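Local coordinates for protein BAG family molecular chaperone regulator 1 (Arabidopsis thaliana, PDB 4HWC) that probably acts as a co-chaperone in programmed cell death and stress responses, binding the ATPase domain of HSP70/HSC70 chaperones through its BAG domain, at residues T43-E46 against L47-E51; F26-V29 against T30-G34; D63-L66 against Q67-Q71; S13-V16 against D17-G21. All coordinates share one frame; numbering follows the deposited sequence.

How the contacts relate
All four contacts are local, each within one helix or at its end, in the three-helix bundle of the BAG domain. Contacts 4 and 2 follow each other on helix 5-31, with centres about 19 Å apart. Contact 1 lies on helix 38-55 and contact 3 on helix 62-88. Contact 1 joins both sites of the first helix: Leu-48 CD2 packs 3.6 Å from Leu-19 CD1 of contact 4, and Val-44 CG2 lies 3.5 Å from Phe-26 CE2 of contact 2. Contact 3 comes near contact 4 where Gln-71 lies beside Ser-13 and Val-16. Contacts 2 and 3 sit on opposite sides of the chain's centre, their centres about 32 Å apart.

Contact 1: T43-E46 against L47-E51; sequences TVIE and LLMNE
Val-44 and Leu-48 meet one helical turn apart on helix 38-55, the second helix of the three-helix BAG bundle. Their side chains lie side by side and point the same way. CG1 of Val-44 touches CD1 of Leu-48 at 4.2 Å. A second apolar pair is Ile-45 and Met-49: CG2 of Ile-45 lies 4.3 Å from CG of Met-49. Behind these pairs runs the backbone ladder of the helix. Leu-47 N bonds to Thr-43 O, Leu-48 N to Val-44 O, Met-49 N to Ile-45 O and Asn-50 N to Glu-46 O. The bond from Met-49 N to Ile-45 O is 3.0 Å long. Further out, Val-44 and Leu-48 face helix 5-31, and Leu-82 of helix 62-88 touches both of them and Ile-45, so Val-44 and Leu-48 pack on both other helices. Thr-43 turns its hydroxyl back to Lys-39 O, a hydrogen bond within the same helix. In Leu-48, CG stands anti to the carbonyl carbon (chi1 -73°), which sets it over the preceding turn, 3.3 Å from Val-44 O.

Contact 2: F26-V29 against T30-G34; sequences FEMV and TKKGG
Thr-30 N bonds to Phe-26 O at 3.1 Å, near the C-terminal end of helix 5-31 in the BAG bundle. The tight part of the contact is the backbone and Thr-30, whose CB sits 3.5 Å from Glu-27 O. Lys-31 N reaches Glu-27 O at 2.8 Å, and Lys-32 N bonds to Met-28 O. The helix then closes in a Schellman motif. Gly-34 N donates to Val-29 O at 2.8 Å, while Gly-33 N bonds to Thr-30 O. Val-29 O also takes a weak bond from Lys-32 N. Gly-33 is the C-prime residue, and its positive phi of 71° favours glycine. Gly-34 folds back beside Val-29, its C atom 3.7 Å from Val-29 CG1. A CB on Gly-34 would clash with that methyl.

On the bundle side, Phe-26 packs against Leu-41 of helix 38-55 and Leu-82 of helix 62-88, and Ile-36 of the following loop touches Val-29 and Thr-30. The looser side carries Met-28, Lys-31 and Lys-32, all exposed. CG of Met-28 is anti to the backbone N (chi1 -177°), and bends at chi2 and chi3 carry its SD alongside Lys-32, 3.8 Å from CG of Lys-32. CD of Lys-31 is 4.1 Å from Met-28 SD. The positive charges of Lys-31 and Lys-32 would probably interact favourably, if weakly, with the negative end of the helix dipole.

Contact 3: D63-L66 against Q67-Q71; sequences DVKL and QRKMQ
Lys-65 and Lys-69 form an exposed contact one turn apart, near the start of helix 62-88 and on the surface of the domain. The two chains lie side by side and point the same way. NZ of Lys-65 is 3.7 Å from NZ of Lys-69, so two like charges stand close together. Lower down, CG of Lys-65 meets CE of Lys-69 at 4.1 Å. Lys-65 bends at chi3 (62°) and chi4 (64°) while Lys-69 stays extended beyond CG, and the two chains end with their NZ atoms near each other. The repulsion between the two ammonium groups is probably screened by solvent, since both residues are exposed.

Beneath them the helix is regular. Lys-69 N bonds to Lys-65 O at 3.1 Å, and Met-70 N to Leu-66 O at 2.9 Å. Gln-67 N and Arg-68 N bond to Asp-63 O and Val-64 O. This is the third helix of the BAG three-helix bundle, and its other face turns to helix 5-31. There Val-64 touches Ala-5 and Ile-9, and Arg-68 also packs on Ile-9. NH1 of Arg-68 is taken by Leu-55 O, at the end of helix 38-55. In Lys-69, CG is anti to the carbonyl carbon (chi1 -72°), which brings it 3.5 Å from Lys-65 O.

Contact 4: S13-V16 against D17-G21; sequences SLEV and DRLGG
Glu-15 and Arg-18 form a salt bridge along helix 5-31, the first helix of the BAG three-helix bundle. Arg-18 grips the carboxylate side-on with two nitrogens. NH2 gives the shorter bond, 2.8 Å to OE2, using the syn lone pair of that oxygen. NE points almost straight at OE1, at 3.3 Å and 171°, and OE1 lies in the guanidinium plane. A weak bond runs from NE to OE2. The two flat groups are turned 36° against each other. Bends at chi2 of Glu-15 (46°) and chi3 of Arg-18 bring the groups together. OE2 also lies 3.5 Å from CG of Leu-19, which packs on Leu-47 of helix 38-55. A leucine in place of Glu-15 would probably leave the Arg-18 guanidinium without its charged mate and free to turn, close to the like charge of Arg-22.

Asp-17 works on another flank. Its N bonds to Ser-13 O. The O of water 1 donates to Asp-17 OD2 at 2.6 Å and lies 2.8 Å from Ser-13 OG. OD1 forms a salt bridge with Arg-74 of helix 62-88. Val-16 is buried against that same helix, touching Val-75 and Tyr-78. Gly-20 N bonds to Val-16 O at 2.8 Å. Arg-18 probably neutralises Glu-15 within the helix, while Asp-17 spends its charge on Arg-74 and so probably helps hold helix 62-88 alongside.

Contact 1: T43-E46 against L47-E51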
loop_
_atom_site.group_PDB
_atom_site.type_symbol
_atom_site.label_atom_id
_atom_site.label_comp_id
_atom_site.label_asym_id
_atom_site.label_seq_id
_atom_site.Cartn_x
_atom_site.Cartn_y
_atom_site.Cartn_z
ATOM N N THR A 43 -10.650 -5.195 0.557
ATOM C CA THR A 43 -9.888 -5.636 1.713
ATOM C C THR A 43 -8.480 -5.050 1.682
ATOM O O THR A 43 -8.020 -4.468 2.665
ATOM C CB THR A 43 -9.773 -7.178 1.768
ATOM O OG1 THR A 43 -11.058 -7.743 2.060
ATOM C CG2 THR A 43 -8.780 -7.602 2.839
ATOM N N VAL A 44 -7.809 -5.191 0.541
ATOM C CA VAL A 44 -6.441 -4.693 0.388
ATOM C C VAL A 44 -6.363 -3.162 0.420
ATOM O O VAL A 44 -5.452 -2.590 1.028
ATOM C CB VAL A 44 -5.823 -5.234 -0.921
ATOM C CG1 VAL A 44 -4.426 -4.699 -1.114
ATOM C CG2 VAL A 44 -5.782 -6.764 -0.872
ATOM N N ILE A 45 -7.304 -2.495 -0.239
ATOM C CA ILE A 45 -7.297 -1.035 -0.234
ATOM C C ILE A 45 -7.429 -0.602 1.209
ATOM O O ILE A 45 -6.719 0.285 1.666
ATOM C CB ILE A 45 -8.467 -0.445 -1.038
ATOM C CG1 ILE A 45 -8.204 -0.651 -2.530
ATOM C CG2 ILE A 45 -8.632 1.054 -0.725
ATOM C CD1 ILE A 45 -9.291 -0.092 -3.418
ATOM N N GLU A 46 -8.328 -1.242 1.936
ATOM C CA GLU A 46 -8.487 -0.845 3.316
ATOM C C GLU A 46 -7.315 -1.174 4.225
ATOM O O GLU A 46 -7.042 -0.433 5.161
ATOM C CB GLU A 46 -9.862 -1.324 3.845
ATOM C CG GLU A 46 -10.873 -0.159 3.637
ATOM C CD GLU A 46 -12.344 -0.434 3.820
ATOM O OE1 GLU A 46 -13.122 0.278 3.151
ATOM O OE2 GLU A 46 -12.732 -1.316 4.597
ATOM N N LEU A 47 -6.582 -2.248 3.944
ATOM C CA LEU A 47 -5.401 -2.552 4.746
ATOM C C LEU A 47 -4.346 -1.483 4.466
ATOM O O LEU A 47 -3.589 -1.111 5.366
ATOM C CB LEU A 47 -4.808 -3.936 4.423
ATOM C CG LEU A 47 -5.585 -5.151 4.927
ATOM C CD1 LEU A 47 -4.881 -6.428 4.497
ATOM C CD2 LEU A 47 -5.707 -5.085 6.439
ATOM N N LEU A 48 -4.299 -0.997 3.225
ATOM C CA LEU A 48 -3.344 0.049 2.853
ATOM C C LEU A 48 -3.703 1.369 3.529
ATOM O O LEU A 48 -2.820 2.120 3.947
ATOM C CB LEU A 48 -3.309 0.238 1.331
ATOM C CG LEU A 48 -2.617 -0.883 0.541
ATOM C CD1 LEU A 48 -3.016 -0.789 -0.920
ATOM C CD2 LEU A 48 -1.096 -0.772 0.685
ATOM N N MET A 49 -4.996 1.660 3.634
ATOM C CA MET A 49 -5.417 2.899 4.278
ATOM C C MET A 49 -5.043 2.884 5.752
ATOM O O MET A 49 -4.745 3.938 6.333
ATOM C CB MET A 49 -6.920 3.114 4.113
ATOM C CG MET A 49 -7.353 3.314 2.675
ATOM S SD MET A 49 -6.493 4.693 1.880
ATOM C CE MET A 49 -7.267 6.081 2.742
ATOM N N ASN A 50 -5.056 1.697 6.359
ATOM C CA ASN A 50 -4.695 1.558 7.765
ATOM C C ASN A 50 -3.216 1.861 7.951
ATOM O O ASN A 50 -2.808 2.419 8.973
ATOM C CB ASN A 50 -5.005 0.150 8.284
ATOM C CG ASN A 50 -6.452 -0.006 8.717
ATOM O OD1 ASN A 50 -7.149 0.984 8.964
ATOM N ND2 ASN A 50 -6.911 -1.254 8.828
ATOM N N GLU A 51 -2.407 1.485 6.963
ATOM C CA GLU A 51 -0.979 1.767 7.030
ATOM C C GLU A 51 -0.769 3.268 6.812
ATOM O O GLU A 51 0.153 3.862 7.372
ATOM C CB GLU A 51 -0.215 0.963 5.971
ATOM C CG GLU A 51 -0.290 -0.547 6.169
ATOM C CD GLU A 51 0.210 -0.983 7.545
ATOM O OE1 GLU A 51 1.402 -0.746 7.858
ATOM O OE2 GLU A 51 -0.590 -1.561 8.314
#

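Contact 2: F26-V29 against T30-G34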
loop_
_atom_site.group_PDB
_atom_site.type_symbol
_atom_site.label_atom_id
_atom_site.label_comp_id
_atom_site.label_asym_id
_atom_site.label_seq_id
_atom_site.Cartn_x
_atom_site.Cartn_y
_atom_site.Cartn_z
ATOM N N PHE A 26 -2.900 -9.208 -8.001
ATOM C CA PHE A 26 -4.152 -8.767 -8.606
ATOM C C PHE A 26 -3.916 -8.329 -10.045
ATOM O O PHE A 26 -4.735 -8.582 -10.932
ATOM C CB PHE A 26 -4.757 -7.593 -7.818
ATOM C CG PHE A 26 -5.382 -7.985 -6.503
ATOM C CD1 PHE A 26 -5.737 -9.307 -6.243
ATOM C CD2 PHE A 26 -5.650 -7.015 -5.533
ATOM C CE1 PHE A 26 -6.349 -9.662 -5.038
ATOM C CE2 PHE A 26 -6.263 -7.358 -4.325
ATOM C CZ PHE A 26 -6.613 -8.686 -4.078
ATOM N N GLU A 27 -2.798 -7.650 -10.275
ATOM C CA GLU A 27 -2.480 -7.201 -11.619
ATOM C C GLU A 27 -2.269 -8.381 -12.572
ATOM O O GLU A 27 -2.761 -8.368 -13.701
ATOM C CB GLU A 27 -1.236 -6.313 -11.590
ATOM C CG GLU A 27 -1.497 -4.931 -10.986
ATOM C CD GLU A 27 -0.252 -4.064 -10.961
ATOM O OE1 GLU A 27 0.692 -4.397 -10.215
ATOM O OE2 GLU A 27 -0.217 -3.052 -11.693
ATOM N N MET A 28 -1.544 -9.397 -12.111
ATOM C CA MET A 28 -1.273 -10.581 -12.931
ATOM C C MET A 28 -2.564 -11.326 -13.271
ATOM O O MET A 28 -2.770 -11.738 -14.412
ATOM C CB MET A 28 -0.311 -11.523 -12.203
ATOM C CG MET A 28 0.084 -12.754 -13.020
ATOM S SD MET A 28 0.812 -12.340 -14.631
ATOM C CE MET A 28 2.438 -11.783 -14.125
ATOM N N VAL A 29 -3.421 -11.511 -12.274
ATOM C CA VAL A 29 -4.699 -12.174 -12.489
ATOM C C VAL A 29 -5.435 -11.443 -13.611
ATOM O O VAL A 29 -5.911 -12.065 -14.563
ATOM C CB VAL A 29 -5.568 -12.140 -11.205
ATOM C CG1 VAL A 29 -7.013 -12.541 -11.519
ATOM C CG2 VAL A 29 -4.983 -13.084 -10.161
ATOM N N THR A 30 -5.513 -10.120 -13.501
ATOM C CA THR A 30 -6.194 -9.304 -14.507
ATOM C C THR A 30 -5.543 -9.434 -15.883
ATOM O O THR A 30 -6.232 -9.606 -16.892
ATOM C CB THR A 30 -6.203 -7.815 -14.093
ATOM O OG1 THR A 30 -6.934 -7.669 -12.869
ATOM C CG2 THR A 30 -6.860 -6.961 -15.180
ATOM N N LYS A 31 -4.217 -9.358 -15.914
ATOM C CA LYS A 31 -3.446 -9.467 -17.151
ATOM C C LYS A 31 -3.698 -10.793 -17.867
ATOM O O LYS A 31 -3.702 -10.861 -19.096
ATOM C CB LYS A 31 -1.950 -9.352 -16.840
ATOM C CG LYS A 31 -1.037 -9.521 -18.041
ATOM C CD LYS A 31 0.424 -9.603 -17.606
ATOM C CE LYS A 31 1.358 -9.716 -18.799
ATOM N NZ LYS A 31 1.023 -10.888 -19.656
ATOM N N LYS A 32 -3.894 -11.845 -17.081
ATOM C CA LYS A 32 -4.129 -13.183 -17.612
ATOM C C LYS A 32 -5.608 -13.538 -17.778
ATOM O O LYS A 32 -5.990 -14.713 -17.731
ATOM C CB LYS A 32 -3.442 -14.209 -16.713
ATOM C CG LYS A 32 -1.929 -14.065 -16.675
ATOM C CD LYS A 32 -1.310 -14.352 -18.037
ATOM C CE LYS A 32 0.201 -14.215 -17.983
ATOM N NZ LYS A 32 0.838 -14.583 -19.270
ATOM N N GLY A 33 -6.433 -12.514 -17.959
ATOM C CA GLY A 33 -7.858 -12.714 -18.175
ATOM C C GLY A 33 -8.719 -13.173 -17.018
ATOM O O GLY A 33 -9.888 -13.520 -17.220
ATOM N N GLY A 34 -8.167 -13.175 -15.809
ATOM C CA GLY A 34 -8.936 -13.607 -14.657
ATOM C C GLY A 34 -9.706 -12.472 -14.008
ATOM O O GLY A 34 -9.516 -11.304 -14.349
#

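Contact 3: D63-L66 against Q67-Q71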
loop_
_atom_site.group_PDB
_atom_site.type_symbol
_atom_site.label_atom_id
_atom_site.label_comp_id
_atom_site.label_asym_id
_atom_site.label_seq_id
_atom_site.Cartn_x
_atom_site.Cartn_y
_atom_site.Cartn_z
ATOM N N ASP A 63 16.627 12.885 7.561
ATOM C CA ASP A 63 16.371 11.868 6.549
ATOM C C ASP A 63 15.300 10.854 6.946
ATOM O O ASP A 63 14.792 10.124 6.100
ATOM C CB ASP A 63 17.672 11.139 6.199
ATOM C CG ASP A 63 18.670 12.034 5.485
ATOM O OD1 ASP A 63 18.326 12.575 4.413
ATOM O OD2 ASP A 63 19.801 12.193 5.994
ATOM N N VAL A 64 14.954 10.795 8.227
ATOM C CA VAL A 64 13.925 9.858 8.660
ATOM C C VAL A 64 12.565 10.357 8.173
ATOM O O VAL A 64 11.690 9.567 7.812
ATOM C CB VAL A 64 13.897 9.712 10.192
ATOM C CG1 VAL A 64 12.895 8.640 10.595
ATOM C CG2 VAL A 64 15.285 9.354 10.703
ATOM N N LYS A 65 12.399 11.677 8.161
ATOM C CA LYS A 65 11.156 12.281 7.704
ATOM C C LYS A 65 10.972 11.942 6.230
ATOM O O LYS A 65 9.855 11.720 5.763
ATOM C CB LYS A 65 11.204 13.800 7.905
ATOM C CG LYS A 65 9.953 14.528 7.465
ATOM C CD LYS A 65 9.812 15.874 8.174
ATOM C CE LYS A 65 10.966 16.807 7.855
ATOM N NZ LYS A 65 11.001 17.165 6.408
ATOM N N LEU A 66 12.081 11.893 5.500
ATOM C CA LEU A 66 12.031 11.564 4.084
ATOM C C LEU A 66 11.569 10.118 3.901
ATOM O O LEU A 66 10.808 9.811 2.979
ATOM C CB LEU A 66 13.407 11.751 3.443
ATOM C CG LEU A 66 13.446 11.452 1.946
ATOM C CD1 LEU A 66 12.511 12.403 1.216
ATOM C CD2 LEU A 66 14.868 11.590 1.427
ATOM N N GLN A 67 12.029 9.234 4.782
ATOM C CA GLN A 67 11.647 7.826 4.713
ATOM C C GLN A 67 10.156 7.647 4.961
ATOM O O GLN A 67 9.516 6.778 4.364
ATOM C CB GLN A 67 12.440 7.004 5.730
ATOM C CG GLN A 67 13.895 6.818 5.352
ATOM C CD GLN A 67 14.054 6.210 3.970
ATOM O OE1 GLN A 67 13.480 5.159 3.670
ATOM N NE2 GLN A 67 14.836 6.867 3.118
ATOM N N ARG A 68 9.603 8.467 5.848
ATOM C CA ARG A 68 8.179 8.396 6.145
ATOM C C ARG A 68 7.383 8.830 4.916
ATOM O O ARG A 68 6.396 8.187 4.544
ATOM C CB ARG A 68 7.829 9.304 7.322
ATOM C CG ARG A 68 6.389 9.160 7.815
ATOM C CD ARG A 68 6.060 10.198 8.874
ATOM N NE ARG A 68 5.884 11.519 8.287
ATOM C CZ ARG A 68 4.770 11.924 7.686
ATOM N NH1 ARG A 68 3.724 11.111 7.604
ATOM N NH2 ARG A 68 4.711 13.133 7.148
ATOM N N LYS A 69 7.813 9.921 4.285
ATOM C CA LYS A 69 7.119 10.425 3.100
ATOM C C LYS A 69 7.218 9.443 1.940
ATOM O O LYS A 69 6.308 9.354 1.112
ATOM C CB LYS A 69 7.686 11.781 2.669
ATOM C CG LYS A 69 7.334 12.942 3.589
ATOM C CD LYS A 69 8.040 14.210 3.106
ATOM C CE LYS A 69 7.876 15.364 4.073
ATOM N NZ LYS A 69 8.655 16.548 3.599
ATOM N N MET A 70 8.327 8.721 1.857
ATOM C CA MET A 70 8.462 7.749 0.782
ATOM C C MET A 70 7.450 6.624 0.991
ATOM O O MET A 70 6.832 6.162 0.036
ATOM C CB MET A 70 9.873 7.153 0.723
ATOM C CG MET A 70 9.997 6.038 -0.330
ATOM S SD MET A 70 11.670 5.420 -0.630
ATOM C CE MET A 70 11.971 4.483 0.861
ATOM N N GLN A 71 7.277 6.178 2.233
ATOM C CA GLN A 71 6.319 5.104 2.486
ATOM C C GLN A 71 4.909 5.591 2.212
ATOM O O GLN A 71 4.061 4.838 1.731
ATOM C CB GLN A 71 6.430 4.589 3.925
ATOM C CG GLN A 71 7.753 3.908 4.219
ATOM C CD GLN A 71 8.061 2.765 3.256
ATOM O OE1 GLN A 71 9.208 2.580 2.844
ATOM N NE2 GLN A 71 7.043 1.988 2.908
#

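Contact 4: S13-V16 against D17-G21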
loop_
_atom_site.group_PDB
_atom_site.type_symbol
_atom_site.label_atom_id
_atom_site.label_comp_id
_atom_site.label_asym_id
_atom_site.label_seq_id
_atom_site.Cartn_x
_atom_site.Cartn_y
_atom_site.Cartn_z
ATOM N N SER A 13 6.890 -0.464 6.486
ATOM C CA SER A 13 7.452 -0.729 5.174
ATOM C C SER A 13 7.367 -2.210 4.820
ATOM O O SER A 13 7.122 -2.563 3.674
ATOM C CB SER A 13 8.910 -0.277 5.131
ATOM O OG SER A 13 9.464 -0.513 3.854
ATOM N N LEU A 14 7.575 -3.071 5.812
ATOM C CA LEU A 14 7.515 -4.512 5.591
ATOM C C LEU A 14 6.091 -4.935 5.243
ATOM O O LEU A 14 5.884 -5.800 4.397
ATOM C CB LEU A 14 7.994 -5.260 6.836
ATOM C CG LEU A 14 9.450 -5.023 7.251
ATOM C CD1 LEU A 14 9.740 -5.763 8.547
ATOM C CD2 LEU A 14 10.382 -5.489 6.146
ATOM N N GLU A 15 5.113 -4.317 5.898
ATOM C CA GLU A 15 3.714 -4.628 5.632
ATOM C C GLU A 15 3.313 -4.067 4.272
ATOM O O GLU A 15 2.512 -4.666 3.550
ATOM C CB GLU A 15 2.823 -4.043 6.726
ATOM C CG GLU A 15 1.339 -4.353 6.565
ATOM C CD GLU A 15 1.063 -5.819 6.239
ATOM O OE1 GLU A 15 1.902 -6.685 6.575
ATOM O OE2 GLU A 15 -0.006 -6.105 5.656
ATOM N N VAL A 16 3.861 -2.909 3.922
ATOM C CA VAL A 16 3.558 -2.325 2.624
ATOM C C VAL A 16 4.170 -3.226 1.547
ATOM O O VAL A 16 3.607 -3.360 0.461
ATOM C CB VAL A 16 4.114 -0.887 2.512
ATOM C CG1 VAL A 16 3.929 -0.356 1.090
ATOM C CG2 VAL A 16 3.373 0.021 3.488
ATOM N N ASP A 17 5.316 -3.846 1.840
ATOM C CA ASP A 17 5.941 -4.751 0.869
ATOM C C ASP A 17 4.986 -5.905 0.570
ATOM O O ASP A 17 4.798 -6.298 -0.586
ATOM C CB ASP A 17 7.244 -5.370 1.406
ATOM C CG ASP A 17 8.350 -4.360 1.589
ATOM O OD1 ASP A 17 8.342 -3.332 0.883
ATOM O OD2 ASP A 17 9.244 -4.608 2.430
ATOM N N ARG A 18 4.399 -6.453 1.627
ATOM C CA ARG A 18 3.487 -7.576 1.487
ATOM C C ARG A 18 2.207 -7.164 0.779
ATOM O O ARG A 18 1.706 -7.900 -0.063
ATOM C CB ARG A 18 3.151 -8.168 2.854
ATOM C CG ARG A 18 2.505 -9.551 2.786
ATOM C CD ARG A 18 2.038 -9.999 4.156
ATOM N NE ARG A 18 0.940 -9.165 4.635
ATOM C CZ ARG A 18 -0.326 -9.305 4.255
ATOM N NH1 ARG A 18 -0.663 -10.254 3.389
ATOM N NH2 ARG A 18 -1.253 -8.490 4.735
ATOM N N LEU A 19 1.670 -5.995 1.124
ATOM C CA LEU A 19 0.444 -5.532 0.481
ATOM C C LEU A 19 0.728 -5.239 -0.987
ATOM O O LEU A 19 -0.143 -5.400 -1.828
ATOM C CB LEU A 19 -0.104 -4.280 1.183
ATOM C CG LEU A 19 -0.575 -4.519 2.626
ATOM C CD1 LEU A 19 -1.011 -3.211 3.264
ATOM C CD2 LEU A 19 -1.724 -5.518 2.624
ATOM N N GLY A 20 1.951 -4.815 -1.282
ATOM C CA GLY A 20 2.336 -4.529 -2.653
ATOM C C GLY A 20 2.392 -5.823 -3.445
ATOM O O GLY A 20 2.135 -5.846 -4.650
ATOM N N GLY A 21 2.743 -6.909 -2.761
ATOM C CA GLY A 21 2.791 -8.205 -3.419
ATOM C C GLY A 21 1.384 -8.604 -3.825
ATOM O O GLY A 21 1.174 -9.197 -4.890
HETATM O O HOH W 1 10.851 -2.919 3.570
#